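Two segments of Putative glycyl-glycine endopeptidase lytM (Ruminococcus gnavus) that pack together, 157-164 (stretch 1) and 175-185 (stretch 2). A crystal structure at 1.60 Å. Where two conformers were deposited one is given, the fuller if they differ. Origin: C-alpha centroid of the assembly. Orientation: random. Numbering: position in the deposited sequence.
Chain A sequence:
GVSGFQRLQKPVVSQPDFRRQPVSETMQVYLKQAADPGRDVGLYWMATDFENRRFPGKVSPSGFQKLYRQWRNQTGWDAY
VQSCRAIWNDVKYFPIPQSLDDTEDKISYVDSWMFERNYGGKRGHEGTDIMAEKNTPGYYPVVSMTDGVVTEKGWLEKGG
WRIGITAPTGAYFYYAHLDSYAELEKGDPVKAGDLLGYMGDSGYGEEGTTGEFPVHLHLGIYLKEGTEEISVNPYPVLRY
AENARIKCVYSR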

# COMPACT_ATOMS: atom_id res chain seq x y z
N GLU A 157 3.10 -7.34 21.74
CA GLU A 157 1.70 -7.59 21.34
C GLU A 157 1.37 -7.00 19.96
O GLU A 157 0.77 -7.66 19.12
CB GLU A 157 0.68 -7.07 22.39
CG GLU A 157 -0.79 -7.39 22.03
CD GLU A 157 -1.76 -7.02 23.13
OE1 GLU A 157 -1.67 -5.90 23.67
OE2 GLU A 157 -2.64 -7.85 23.44
N LYS A 158 1.79 -5.74 19.72
CA LYS A 158 1.47 -5.02 18.46
C LYS A 158 2.51 -5.17 17.34
O LYS A 158 2.35 -4.60 16.24
CB LYS A 158 1.32 -3.53 18.70
CG LYS A 158 0.19 -3.13 19.65
CD LYS A 158 -0.01 -1.59 19.63
CE LYS A 158 -1.09 -1.11 20.61
NZ LYS A 158 -0.49 -0.49 21.84
N GLY A 159 3.61 -5.84 17.63
CA GLY A 159 4.62 -6.11 16.61
C GLY A 159 4.91 -7.59 16.39
O GLY A 159 5.74 -7.95 15.57
N GLY A 160 4.21 -8.47 17.10
CA GLY A 160 4.61 -9.90 17.04
C GLY A 160 6.07 -10.12 17.35
O GLY A 160 6.65 -9.48 18.23
N TRP A 161 6.69 -11.04 16.61
CA TRP A 161 8.12 -11.28 16.73
C TRP A 161 8.82 -10.14 15.99
O TRP A 161 8.72 -10.01 14.74
CB TRP A 161 8.55 -12.60 16.10
CG TRP A 161 7.92 -13.77 16.77
CD1 TRP A 161 7.00 -14.64 16.21
CD2 TRP A 161 8.08 -14.15 18.13
NE1 TRP A 161 6.64 -15.58 17.16
CE2 TRP A 161 7.29 -15.30 18.34
CE3 TRP A 161 8.87 -13.66 19.21
CZ2 TRP A 161 7.21 -15.93 19.58
CZ3 TRP A 161 8.80 -14.30 20.43
CH2 TRP A 161 8.01 -15.44 20.60
N ARG A 162 9.49 -9.29 16.75
CA ARG A 162 10.20 -8.17 16.19
C ARG A 162 11.66 -8.20 16.60
O ARG A 162 12.07 -8.85 17.56
CB ARG A 162 9.55 -6.82 16.55
CG ARG A 162 9.47 -6.39 18.03
CD ARG A 162 10.82 -5.85 18.50
NE ARG A 162 10.81 -5.08 19.74
CZ ARG A 162 10.87 -5.59 20.96
NH1 ARG A 162 10.92 -6.92 21.17
NH2 ARG A 162 10.85 -4.76 22.00
N ILE A 163 12.43 -7.50 15.80
CA ILE A 163 13.85 -7.33 16.07
C ILE A 163 14.19 -5.89 15.74
O ILE A 163 13.67 -5.34 14.76
CB ILE A 163 14.72 -8.38 15.30
CG1 ILE A 163 16.17 -8.37 15.79
CG2 ILE A 163 14.58 -8.26 13.79
CD1 ILE A 163 16.97 -9.60 15.32
N GLY A 164 15.08 -5.30 16.55
CA GLY A 164 15.50 -3.92 16.37
C GLY A 164 17.02 -3.83 16.25
O GLY A 164 17.74 -4.42 17.05
N TYR A 175 11.92 -4.16 12.74
CA TYR A 175 11.41 -5.18 11.80
C TYR A 175 10.42 -6.03 12.58
O TYR A 175 10.80 -6.69 13.55
CB TYR A 175 12.54 -6.05 11.26
CG TYR A 175 13.66 -5.29 10.58
CD1 TYR A 175 14.66 -4.66 11.33
CD2 TYR A 175 13.78 -5.29 9.19
CE1 TYR A 175 15.72 -3.98 10.73
CE2 TYR A 175 14.83 -4.63 8.58
CZ TYR A 175 15.80 -3.96 9.34
OH TYR A 175 16.81 -3.25 8.67
N ALA A 176 9.16 -6.03 12.15
CA ALA A 176 8.07 -6.65 12.92
C ALA A 176 7.21 -7.65 12.12
O ALA A 176 7.25 -7.71 10.88
CB ALA A 176 7.18 -5.56 13.56
N HIS A 177 6.51 -8.48 12.90
CA HIS A 177 5.58 -9.54 12.45
C HIS A 177 6.27 -10.75 11.84
O HIS A 177 5.61 -11.54 11.14
CB HIS A 177 4.50 -8.99 11.52
CG HIS A 177 3.80 -7.80 12.08
ND1 HIS A 177 3.12 -7.84 13.27
CD2 HIS A 177 3.75 -6.51 11.67
CE1 HIS A 177 2.66 -6.63 13.57
NE2 HIS A 177 3.04 -5.80 12.61
N LEU A 178 7.56 -10.93 12.16
CA LEU A 178 8.36 -12.03 11.64
C LEU A 178 7.76 -13.40 12.07
O LEU A 178 7.20 -13.55 13.18
CB LEU A 178 9.82 -11.97 12.13
CG LEU A 178 10.60 -10.69 11.78
CD1 LEU A 178 11.98 -10.71 12.53
CD2 LEU A 178 10.80 -10.59 10.27
N ASP A 179 7.96 -14.40 11.23
CA ASP A 179 7.52 -15.76 11.55
C ASP A 179 8.58 -16.43 12.41
O ASP A 179 8.29 -17.30 13.25
CB ASP A 179 7.31 -16.57 10.27
CG ASP A 179 6.69 -17.93 10.53
OD1 ASP A 179 5.56 -17.96 11.07
OD2 ASP A 179 7.36 -18.96 10.19
N SER A 180 9.83 -16.05 12.19
CA SER A 180 10.93 -16.60 12.93
C SER A 180 12.14 -15.70 12.82
O SER A 180 12.17 -14.79 11.95
CB SER A 180 11.28 -17.98 12.37
OG SER A 180 11.89 -17.88 11.10
N TYR A 181 13.13 -15.96 13.67
CA TYR A 181 14.39 -15.22 13.69
C TYR A 181 15.58 -15.99 13.14
O TYR A 181 15.63 -17.24 13.21
CB TYR A 181 14.74 -14.87 15.10
CG TYR A 181 13.78 -13.96 15.83
CD1 TYR A 181 13.58 -12.66 15.45
CD2 TYR A 181 13.15 -14.37 16.98
CE1 TYR A 181 12.76 -11.84 16.16
CE2 TYR A 181 12.33 -13.54 17.71
CZ TYR A 181 12.12 -12.26 17.30
OH TYR A 181 11.29 -11.43 18.07
N ALA A 182 16.56 -15.23 12.65
CA ALA A 182 17.90 -15.74 12.39
C ALA A 182 18.56 -16.02 13.74
O ALA A 182 18.02 -15.62 14.79
CB ALA A 182 18.68 -14.73 11.58
N GLU A 183 19.72 -16.69 13.75
CA GLU A 183 20.45 -17.00 14.99
C GLU A 183 21.18 -15.77 15.48
O GLU A 183 22.35 -15.57 15.18
CB GLU A 183 21.46 -18.13 14.78
CG GLU A 183 20.77 -19.42 14.61
CD GLU A 183 21.71 -20.61 14.58
OE1 GLU A 183 22.93 -20.45 14.83
OE2 GLU A 183 21.21 -21.70 14.30
N LEU A 184 20.46 -14.92 16.20
CA LEU A 184 20.95 -13.63 16.66
C LEU A 184 20.45 -13.37 18.08
O LEU A 184 19.32 -13.77 18.45
CB LEU A 184 20.47 -12.48 15.76
CG LEU A 184 20.96 -12.48 14.33
CD1 LEU A 184 20.11 -11.48 13.50
CD2 LEU A 184 22.43 -12.14 14.23
N GLU A 185 21.29 -12.71 18.86
CA GLU A 185 20.93 -12.31 20.20
C GLU A 185 21.24 -10.85 20.37
O GLU A 185 22.09 -10.31 19.65
CB GLU A 185 21.75 -13.06 21.25
CG GLU A 185 21.62 -14.57 21.14
CD GLU A 185 22.01 -15.26 22.43
OE1 GLU A 185 21.33 -15.04 23.45
OE2 GLU A 185 23.00 -16.02 22.41
O HOH W 1 3.22 -3.11 13.42

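The two stretches run antiparallel and bury 625 Å² between them, both sides summed. Backbone hydrogen bonds set the register. I163 and Y175 form a regular antiparallel pair: I163 N donates to Y175 O at 2.9 Å, and Y175 N donates to I163 O, also at 2.9 Å. Both bonds are nearly straight. Next to this pair, R162 CA lies 3.1 Å from Y175 O in a CA-H...O contact, so that one carbonyl oxygen receives both the I163 amide and the R162 CA-H.

Beyond this pair both chains turn a corner, stretch 1 at W161 and stretch 2 at H177. Two further backbone bonds hold the turning segments. H177 N donates to G159 O at 2.8 Å, and L178 N donates to W161 O at 3.0 Å. Both are more bent than the bonds of the I163 pair.

One side-chain hydrogen bond adds to these. Y181 points toward stretch 1, and its OH donates to R162 O at 2.7 Å. The long, rigid ring carries the hydroxyl from its own strand to a backbone oxygen that no amide of stretch 2 occupies.

Apolar packing centres on I163. Its side chain lies on the same sheet face as that of Y175, with I163 CG2 3.9 Å from Y175 CB. I163 CG2 also meets L178 CD1 at 3.8 Å, I163 CB meets Y181 CE1 at 4.1 Å, and I163 CD1 meets L184 CD1 at 4.1 Å. A branched aliphatic side chain suits this buried site, since it touches four neighbours without needing a polar partner.

W161 also points toward stretch 2, which covers 102 Å² of it, though it stays partly exposed. W161 CE3 packs 3.8 Å from Y181 CE2, and W161 CB is 4.2 Å from L178 CB. The two aromatic rings meet obliquely, with planes at 74°. Y181 thus serves both kinds of contact, its ring against W161 and I163 and its hydroxyl on the backbone.

At the other end the chains come close. G159 O is 3.4 Å from A176 CB, a small side chain beside a glycine. G160 has positive phi, which favours glycine, and a CB there would point toward H177, about 3.6 Å from H177 CA.

H177 starts away from stretch 1, but its ring comes back nearer, and H177 CE1 reaches 3.4 Å from K158 O. A water lies 2.8 Å from H177 NE2 and gives a weak hydrogen bond to K158 O at 3.3 Å, linking the ring to the backbone.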